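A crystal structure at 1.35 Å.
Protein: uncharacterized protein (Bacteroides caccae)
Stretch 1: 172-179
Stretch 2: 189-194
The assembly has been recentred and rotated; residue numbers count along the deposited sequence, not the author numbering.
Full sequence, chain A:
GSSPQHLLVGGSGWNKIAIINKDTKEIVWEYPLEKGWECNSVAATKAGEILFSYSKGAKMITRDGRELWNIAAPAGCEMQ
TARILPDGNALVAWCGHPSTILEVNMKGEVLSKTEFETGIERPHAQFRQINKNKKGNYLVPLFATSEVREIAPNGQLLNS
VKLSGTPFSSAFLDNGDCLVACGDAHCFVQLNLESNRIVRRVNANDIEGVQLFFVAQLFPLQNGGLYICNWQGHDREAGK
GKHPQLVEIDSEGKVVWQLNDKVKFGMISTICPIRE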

ATOM      1  N   PHE A 172       4.854  -0.313   9.929  1.00 11.45           N
ATOM      2  CA  PHE A 172       5.557  -0.292  11.202  1.00 12.58           C
ATOM      3  C   PHE A 172       5.884  -1.689  11.710  1.00 12.35           C
ATOM      4  O   PHE A 172       5.139  -2.658  11.508  1.00 14.75           O
ATOM      5  CB  PHE A 172       4.689   0.445  12.209  1.00 13.93           C
ATOM      6  CG  PHE A 172       4.464   1.858  11.829  1.00 13.71           C
ATOM      7  CD1 PHE A 172       5.507   2.781  11.850  1.00 16.64           C
ATOM      8  CD2 PHE A 172       3.205   2.277  11.386  1.00 16.45           C
ATOM      9  CE1 PHE A 172       5.282   4.098  11.456  1.00 20.56           C
ATOM     10  CE2 PHE A 172       3.003   3.582  10.988  1.00 18.24           C
ATOM     11  CZ  PHE A 172       4.021   4.479  11.015  1.00 17.14           C
ATOM     12  N   LEU A 173       7.027  -1.773  12.373  1.00 15.41           N
ATOM     13  CA  LEU A 173       7.472  -2.971  13.068  1.00 16.92           C
ATOM     14  C   LEU A 173       7.157  -2.836  14.559  1.00 21.33           C
ATOM     15  O   LEU A 173       6.948  -1.723  15.065  1.00 19.65           O
ATOM     16  CB  LEU A 173       8.964  -3.180  12.875  1.00 19.02           C
ATOM     17  CG  LEU A 173       9.460  -3.297  11.431  1.00 13.78           C
ATOM     18  CD1 LEU A 173      10.984  -3.450  11.414  1.00 21.93           C
ATOM     19  CD2 LEU A 173       8.718  -4.501  10.813  1.00 17.13           C
ATOM     20  N   ASP A 174       7.172  -3.981  15.235  1.00 24.91           N
ATOM     21  CA  ASP A 174       6.905  -4.040  16.676  1.00 28.39           C
ATOM     22  C   ASP A 174       7.784  -3.106  17.467  1.00 27.95           C
ATOM     23  O   ASP A 174       7.314  -2.525  18.442  1.00 31.39           O
ATOM     24  CB  ASP A 174       7.097  -5.471  17.202  1.00 31.40           C
ATOM     25  CG  ASP A 174       5.920  -6.371  16.892  1.00 39.98           C
ATOM     26  OD1 ASP A 174       4.792  -5.855  16.714  1.00 54.19           O
ATOM     27  OD2 ASP A 174       6.127  -7.607  16.840  1.00 57.82           O
ATOM     28  N   ASN A 175       9.049  -2.950  17.066  1.00 24.46           N
ATOM     29  CA  ASN A 175       9.971  -2.058  17.784  1.00 25.69           C
ATOM     30  C   ASN A 175       9.778  -0.586  17.499  1.00 24.13           C
ATOM     31  O   ASN A 175      10.533   0.231  18.002  1.00 24.67           O
ATOM     32  CB  ASN A 175      11.450  -2.455  17.555  1.00 27.62           C
ATOM     33  CG  ASN A 175      11.963  -2.080  16.157  1.00 33.19           C
ATOM     34  OD1 ASN A 175      11.185  -1.694  15.273  1.00 22.21           O
ATOM     35  ND2 ASN A 175      13.278  -2.176  15.961  1.00 31.26           N
ATOM     36  N   GLY A 176       8.796  -0.244  16.650  1.00 20.84           N
ATOM     37  CA  GLY A 176       8.496   1.145  16.318  1.00 21.26           C
ATOM     38  C   GLY A 176       9.237   1.694  15.095  1.00 18.65           C
ATOM     39  O   GLY A 176       8.949   2.816  14.655  1.00 20.29           O
ATOM     40  N   ASP A 177      10.171   0.915  14.554  1.00 17.36           N
ATOM     41  CA  ASP A 177      10.826   1.285  13.293  1.00 16.72           C
ATOM     42  C   ASP A 177       9.786   1.110  12.166  1.00 13.27           C
ATOM     43  O   ASP A 177       8.717   0.519  12.368  1.00 15.70           O
ATOM     44  CB  ASP A 177      12.042   0.409  12.982  1.00 14.35           C
ATOM     45  CG  ASP A 177      13.264   0.710  13.843  1.00 20.47           C
ATOM     46  OD1 ASP A 177      13.216   1.644  14.668  1.00 19.26           O
ATOM     47  OD2 ASP A 177      14.266  -0.002  13.643  1.00 20.14           O
ATOM     48  N   CYS A 178      10.108   1.633  10.983  1.00 13.75           N
ATOM     49  CA  CYS A 178       9.251   1.377   9.847  1.00 14.26           C
ATOM     50  C   CYS A 178      10.054   0.815   8.696  1.00 12.19           C
ATOM     51  O   CYS A 178      11.264   0.981   8.585  1.00 14.56           O
ATOM     52  CB  CYS A 178       8.417   2.579   9.436  1.00 18.35           C
ATOM     53  SG  CYS A 178       9.288   3.843   8.556  1.00 18.55           S
ATOM     54  N   LEU A 179       9.331   0.099   7.866  1.00  9.77           N
ATOM     55  CA  LEU A 179       9.851  -0.397   6.608  1.00  7.99           C
ATOM     56  C   LEU A 179       9.300   0.488   5.504  1.00  8.60           C
ATOM     57  O   LEU A 179       8.101   0.815   5.536  1.00  9.99           O
ATOM     58  CB  LEU A 179       9.424  -1.811   6.320  1.00  8.91           C
ATOM     59  CG  LEU A 179       9.855  -2.881   7.319  1.00  9.61           C
ATOM     60  CD1 LEU A 179       9.356  -4.284   6.879  1.00 12.86           C
ATOM     61  CD2 LEU A 179      11.366  -2.919   7.420  1.00 11.63           C
ATOM     62  N   VAL A 189      13.709  -0.548   2.749  1.00  8.40           N
ATOM     63  CA  VAL A 189      14.624  -0.134   3.813  1.00  9.53           C
ATOM     64  C   VAL A 189      13.896  -0.158   5.149  1.00 10.93           C
ATOM     65  O   VAL A 189      12.668  -0.104   5.200  1.00 10.03           O
ATOM     66  CB  VAL A 189      15.222   1.259   3.579  1.00  9.29           C
ATOM     67  CG1 VAL A 189      16.063   1.268   2.294  1.00 13.65           C
ATOM     68  CG2 VAL A 189      14.090   2.320   3.543  1.00 12.90           C
ATOM     69  N   GLN A 190      14.672  -0.291   6.228  1.00 11.23           N
ATOM     70  CA  GLN A 190      14.185  -0.102   7.567  1.00 10.88           C
ATOM     71  C   GLN A 190      14.725   1.232   8.083  1.00 12.33           C
ATOM     72  O   GLN A 190      15.956   1.444   8.013  1.00 14.14           O
ATOM     73  CB  GLN A 190      14.635  -1.278   8.438  1.00 12.46           C
ATOM     74  CG  GLN A 190      14.162  -1.181   9.878  1.00 13.07           C
ATOM     75  CD  GLN A 190      14.538  -2.408  10.702  1.00 19.48           C
ATOM     76  OE1 GLN A 190      14.701  -3.495  10.159  1.00 22.02           O
ATOM     77  NE2 GLN A 190      14.655  -2.233  12.025  1.00 18.50           N
ATOM     78  N   LEU A 191      13.832   2.072   8.580  1.00 12.18           N
ATOM     79  CA  LEU A 191      14.170   3.376   9.147  1.00 15.08           C
ATOM     80  C   LEU A 191      14.009   3.372  10.657  1.00 19.84           C
ATOM     81  O   LEU A 191      12.975   2.958  11.171  1.00 18.30           O
ATOM     82  CB  LEU A 191      13.254   4.476   8.619  1.00 21.21           C
ATOM     83  CG  LEU A 191      13.312   4.743   7.136  1.00 20.36           C
ATOM     84  CD1 LEU A 191      12.415   5.975   6.809  1.00 20.91           C
ATOM     85  CD2 LEU A 191      14.727   4.955   6.665  1.00 24.96           C
ATOM     86  N   ASN A 192      15.032   3.868  11.351  1.00 22.75           N
ATOM     87  CA  ASN A 192      15.022   3.937  12.820  1.00 29.39           C
ATOM     88  C   ASN A 192      14.074   5.029  13.236  1.00 32.94           C
ATOM     89  O   ASN A 192      14.100   6.137  12.659  1.00 31.01           O
ATOM     90  CB  ASN A 192      16.427   4.214  13.384  1.00 29.10           C
ATOM     91  CG  ASN A 192      16.466   4.282  14.930  1.00 38.24           C
ATOM     92  OD1 ASN A 192      16.424   5.365  15.509  1.00 40.87           O
ATOM     93  ND2 ASN A 192      16.556   3.123  15.583  1.00 38.99           N
ATOM     94  N   LEU A 193      13.248   4.696  14.230  1.00 38.11           N
ATOM     95  CA  LEU A 193      12.278   5.629  14.827  1.00 40.98           C
ATOM     96  C   LEU A 193      12.964   6.936  15.288  1.00 40.89           C
ATOM     97  O   LEU A 193      12.688   8.020  14.750  1.00 38.89           O
ATOM     98  CB  LEU A 193      11.555   4.934  16.000  1.00 40.57           C
ATOM     99  CG  LEU A 193      10.501   5.707  16.814  1.00 44.94           C
ATOM    100  CD1 LEU A 193       9.431   6.341  15.912  1.00 45.31           C
ATOM    101  CD2 LEU A 193       9.859   4.798  17.861  1.00 46.01           C
ATOM    102  N   GLU A 194      13.898   6.820  16.232  1.00 42.20           N
ATOM    103  CA  GLU A 194      14.526   8.014  16.839  1.00 41.41           C
ATOM    104  C   GLU A 194      15.305   8.879  15.829  1.00 40.37           C
ATOM    105  O   GLU A 194      15.071  10.090  15.723  1.00 40.17           O
ATOM    106  CB  GLU A 194      15.443   7.605  18.008  1.00 41.95           C
TER
HETATM  107  O   HOH W   1      16.523   0.465  14.957  1.00 30.38           O

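Where two antiparallel strands fray into loops, a carboxylate can carry on the pairing that the backbone abandons, and residues 172-179 and 189-194 illustrate how. Cys178 and Leu191 form a hydrogen-bonded antiparallel pair: Leu191 N donates to Cys178 O at 2.8 Å, and Cys178 N to Leu191 O at 3.2 Å. The next pair, Leu179 with Gln190, is of the non-hydrogen-bonded kind, and there the chains close to 3.2 Å between Leu179 CA and Val189 O, a CA-H...O contact. Before Cys178 the first stretch folds through a type I turn from Leu173 to Gly176, closed by Gly176 N to Leu173 O (2.8 Å). Gly176, with a phi of 91°, suits the site twice over: a CB would be jammed against the preceding carbonyl oxygen and would lie 3.0 Å from Leu193 CD2.

Asp177, buried beside this turn, then takes over. Its OD1 accepts the backbone N of Leu193 at 3.1 Å, so that a side chain bonds the second stretch just past the last strand pair. Its OD2 accepts Gln190 NE2 at 2.8 Å; the extended t,t side chain of Gln190 gives the amide the reach required. A water bridges the same carboxylate to Asn192, donating to Asp177 OD2 and accepting from Asn192 ND2, both at 2.7 Å. Asn175 steadies the arrangement from within the turn, its OD1 receiving Asp177 N at 2.9 Å while its ND2 makes a weak bond of 3.3 Å to Asp177 OD2.

Van der Waals packing completes the contact. Cys178 and Leu191 share one face of the sheet, with Cys178 SG 4.0 Å from Leu191 CB. On the other, Leu179 CD2 packs 3.8 Å from Gln190 CB, and Leu173 CD1 lies 3.8 Å from the amide carbon, CD, of Gln190. Together the stretches bury 443 Å².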